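Local coordinates for protein tryptophan synthase alpha chain (Campylobacter jejuni, PDB 3THA) that probably catalyses the aldol cleavage of indoleglycerol phosphate to indole and glyceraldehyde 3-phosphate, in the last step of tryptophan biosynthesis, at residues K165-L170 with G223-T228. Residues are numbered along the deposited sequence; the frame is centred on the assembly and turned at random.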
ATOM      1  N   LYS B 165     -12.529   7.829 -18.088  1.00 58.69           N
ATOM      2  CA  LYS B 165     -13.557   8.711 -17.582  1.00 58.78           C
ATOM      3  C   LYS B 165     -13.057   9.399 -16.293  1.00 56.92           C
ATOM      4  O   LYS B 165     -12.198   8.871 -15.574  1.00 56.06           O
ATOM      5  CB  LYS B 165     -14.848   7.927 -17.328  1.00 59.63           C
ATOM      6  CG  LYS B 165     -15.390   7.068 -18.542  1.00 63.37           C
ATOM      7  CD  LYS B 165     -16.156   7.870 -19.623  1.00 68.99           C
ATOM      8  CE  LYS B 165     -16.927   6.943 -20.605  1.00 70.37           C
ATOM      9  NZ  LYS B 165     -17.575   5.767 -19.863  1.00 71.57           N
ATOM     10  N   GLY B 166     -13.558  10.595 -16.023  1.00 56.40           N
ATOM     11  CA  GLY B 166     -13.190  11.310 -14.799  1.00 55.88           C
ATOM     12  C   GLY B 166     -12.018  12.248 -14.934  1.00 56.05           C
ATOM     13  O   GLY B 166     -12.174  13.372 -15.446  1.00 58.91           O
ATOM     14  N   PHE B 167     -10.843  11.780 -14.502  1.00 53.85           N
ATOM     15  CA  PHE B 167      -9.594  12.521 -14.641  1.00 53.11           C
ATOM     16  C   PHE B 167      -8.474  11.512 -14.787  1.00 52.23           C
ATOM     17  O   PHE B 167      -8.645  10.381 -14.408  1.00 51.45           O
ATOM     18  CB  PHE B 167      -9.359  13.482 -13.440  1.00 53.43           C
ATOM     19  CG  PHE B 167      -9.142  12.795 -12.091  1.00 51.98           C
ATOM     20  CD1 PHE B 167     -10.206  12.574 -11.227  1.00 51.91           C
ATOM     21  CD2 PHE B 167      -7.860  12.403 -11.677  1.00 54.31           C
ATOM     22  CE1 PHE B 167     -10.025  11.977  -9.973  1.00 49.53           C
ATOM     23  CE2 PHE B 167      -7.638  11.801 -10.399  1.00 52.18           C
ATOM     24  CZ  PHE B 167      -8.722  11.592  -9.550  1.00 52.97           C
ATOM     25  N   ILE B 168      -7.348  11.902 -15.368  1.00 52.54           N
ATOM     26  CA  ILE B 168      -6.195  11.034 -15.391  1.00 51.86           C
ATOM     27  C   ILE B 168      -5.377  11.304 -14.152  1.00 52.91           C
ATOM     28  O   ILE B 168      -5.121  12.464 -13.810  1.00 52.74           O
ATOM     29  CB  ILE B 168      -5.315  11.223 -16.654  1.00 52.63           C
ATOM     30  CG1 ILE B 168      -6.188  11.282 -17.917  1.00 51.40           C
ATOM     31  CG2 ILE B 168      -4.283  10.090 -16.747  1.00 50.29           C
ATOM     32  CD1 ILE B 168      -7.038  10.051 -18.122  1.00 48.23           C
ATOM     33  N   TYR B 169      -4.977  10.220 -13.479  1.00 53.19           N
ATOM     34  CA  TYR B 169      -4.177  10.307 -12.288  1.00 53.94           C
ATOM     35  C   TYR B 169      -2.770  10.071 -12.752  1.00 55.99           C
ATOM     36  O   TYR B 169      -2.356   8.915 -12.927  1.00 56.07           O
ATOM     37  CB  TYR B 169      -4.595   9.224 -11.310  1.00 53.97           C
ATOM     38  CG  TYR B 169      -4.212   9.442  -9.838  1.00 54.66           C
ATOM     39  CD1 TYR B 169      -2.915   9.821  -9.470  1.00 56.45           C
ATOM     40  CD2 TYR B 169      -5.148   9.243  -8.821  1.00 53.52           C
ATOM     41  CE1 TYR B 169      -2.570  10.025  -8.139  1.00 57.00           C
ATOM     42  CE2 TYR B 169      -4.808   9.473  -7.465  1.00 56.18           C
ATOM     43  CZ  TYR B 169      -3.512   9.835  -7.144  1.00 57.19           C
ATOM     44  OH  TYR B 169      -3.139  10.023  -5.817  1.00 61.99           O
ATOM     45  N   LEU B 170      -2.044  11.166 -12.980  1.00 57.99           N
ATOM     46  CA  LEU B 170      -0.617  11.142 -13.265  1.00 60.22           C
ATOM     47  C   LEU B 170       0.264  11.061 -11.998  1.00 62.02           C
ATOM     48  O   LEU B 170       0.456  12.059 -11.304  1.00 64.03           O
ATOM     49  CB  LEU B 170      -0.201  12.358 -14.094  1.00 60.45           C
ATOM     50  CG  LEU B 170       1.275  12.289 -14.515  1.00 62.50           C
ATOM     51  CD1 LEU B 170       1.688  10.898 -15.124  1.00 60.84           C
ATOM     52  CD2 LEU B 170       1.641  13.387 -15.459  1.00 62.95           C
ATOM     53  N   GLY B 223      -4.725  19.976 -11.897  1.00 65.84           N
ATOM     54  CA  GLY B 223      -5.076  19.683 -10.505  1.00 64.45           C
ATOM     55  C   GLY B 223      -3.885  19.134  -9.731  1.00 64.45           C
ATOM     56  O   GLY B 223      -2.867  18.761 -10.335  1.00 64.56           O
ATOM     57  N   VAL B 224      -4.003  19.082  -8.401  1.00 63.26           N
ATOM     58  CA  VAL B 224      -2.896  18.664  -7.537  1.00 63.06           C
ATOM     59  C   VAL B 224      -3.483  17.830  -6.415  1.00 61.63           C
ATOM     60  O   VAL B 224      -4.542  18.197  -5.887  1.00 61.55           O
ATOM     61  CB  VAL B 224      -2.204  19.904  -6.936  1.00 65.72           C
ATOM     62  CG1 VAL B 224      -1.235  19.515  -5.837  1.00 66.28           C
ATOM     63  CG2 VAL B 224      -1.518  20.726  -8.024  1.00 65.65           C
ATOM     64  N   ILE B 225      -2.817  16.724  -6.059  1.00 60.14           N
ATOM     65  CA  ILE B 225      -3.360  15.760  -5.090  1.00 58.32           C
ATOM     66  C   ILE B 225      -2.452  15.606  -3.879  1.00 59.64           C
ATOM     67  O   ILE B 225      -1.376  15.023  -4.008  1.00 60.07           O
ATOM     68  CB  ILE B 225      -3.529  14.369  -5.720  1.00 55.95           C
ATOM     69  CG1 ILE B 225      -4.304  14.452  -7.031  1.00 53.93           C
ATOM     70  CG2 ILE B 225      -4.207  13.389  -4.761  1.00 56.70           C
ATOM     71  CD1 ILE B 225      -4.490  13.097  -7.728  1.00 46.69           C
ATOM     72  N   VAL B 226      -2.868  16.119  -2.707  1.00 60.07           N
ATOM     73  CA  VAL B 226      -2.109  15.917  -1.480  1.00 60.60           C
ATOM     74  C   VAL B 226      -2.632  14.726  -0.631  1.00 60.30           C
ATOM     75  O   VAL B 226      -3.839  14.626  -0.319  1.00 57.68           O
ATOM     76  CB  VAL B 226      -2.036  17.200  -0.697  1.00 63.15           C
ATOM     77  CG1 VAL B 226      -1.194  17.026   0.593  1.00 63.18           C
ATOM     78  CG2 VAL B 226      -1.449  18.319  -1.584  1.00 64.25           C
ATOM     79  N   GLY B 227      -1.716  13.800  -0.307  1.00 61.17           N
ATOM     80  CA  GLY B 227      -2.054  12.558   0.429  1.00 61.07           C
ATOM     81  C   GLY B 227      -1.548  12.476   1.881  1.00 63.16           C
ATOM     82  O   GLY B 227      -2.144  13.024   2.826  1.00 63.33           O
ATOM     83  N   THR B 228      -0.439  11.772   2.041  1.00 64.51           N
ATOM     84  CA  THR B 228       0.273  11.665   3.301  1.00 66.43           C
ATOM     85  C   THR B 228       0.118  12.906   4.172  1.00 66.54           C
ATOM     86  O   THR B 228      -0.395  12.796   5.281  1.00 65.86           O
ATOM     87  CB  THR B 228       1.769  11.369   3.049  1.00 69.40           C
ATOM     88  OG1 THR B 228       2.344  12.411   2.211  1.00 71.82           O
ATOM     89  CG2 THR B 228       1.877   9.989   2.350  1.00 68.16           C
TER
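Ile225 lays its terminal methyl over one face of the Tyr169 ring, a CH-pi contact in which CD1 of Ile225 stands 3.6 Å from the centroid of that ring, 17° off its normal. The methyl is displaced toward the phenol end, so CZ of Tyr169 is its nearest ring atom, at 3.5 Å. Isoleucine suits the place because its long branch, extended (chi2 179°), reaches into the barrel, while CG2 of Ile225 packs 3.7 Å from OH of Tyr169. Tyrosine offers a flat face; its CG, turned roughly opposite the backbone N (chi1 -160°), brings the end of the side chain nearer the isoleucine.

Phe167 adds a purely apolar ring, its CE2 4.3 Å from CD1 of Ile225. The same methyl thus touches both rings, over a face of Tyr169 but obliquely at Phe167, which also meets the Phe203 ring and, edge-to-face, that of Phe7.

No hydrogen bond links the segments. In this closed eight-stranded TIM barrel, strand 202-205 separates 168-171 from 223-226, and backbone bonding sets their spacing. The contact itself rests on dispersion and close fit; Tyr169 and Ile225 also touch Glu46, consistent with a partly apolar, aromatic setting for this predicted proton acceptor.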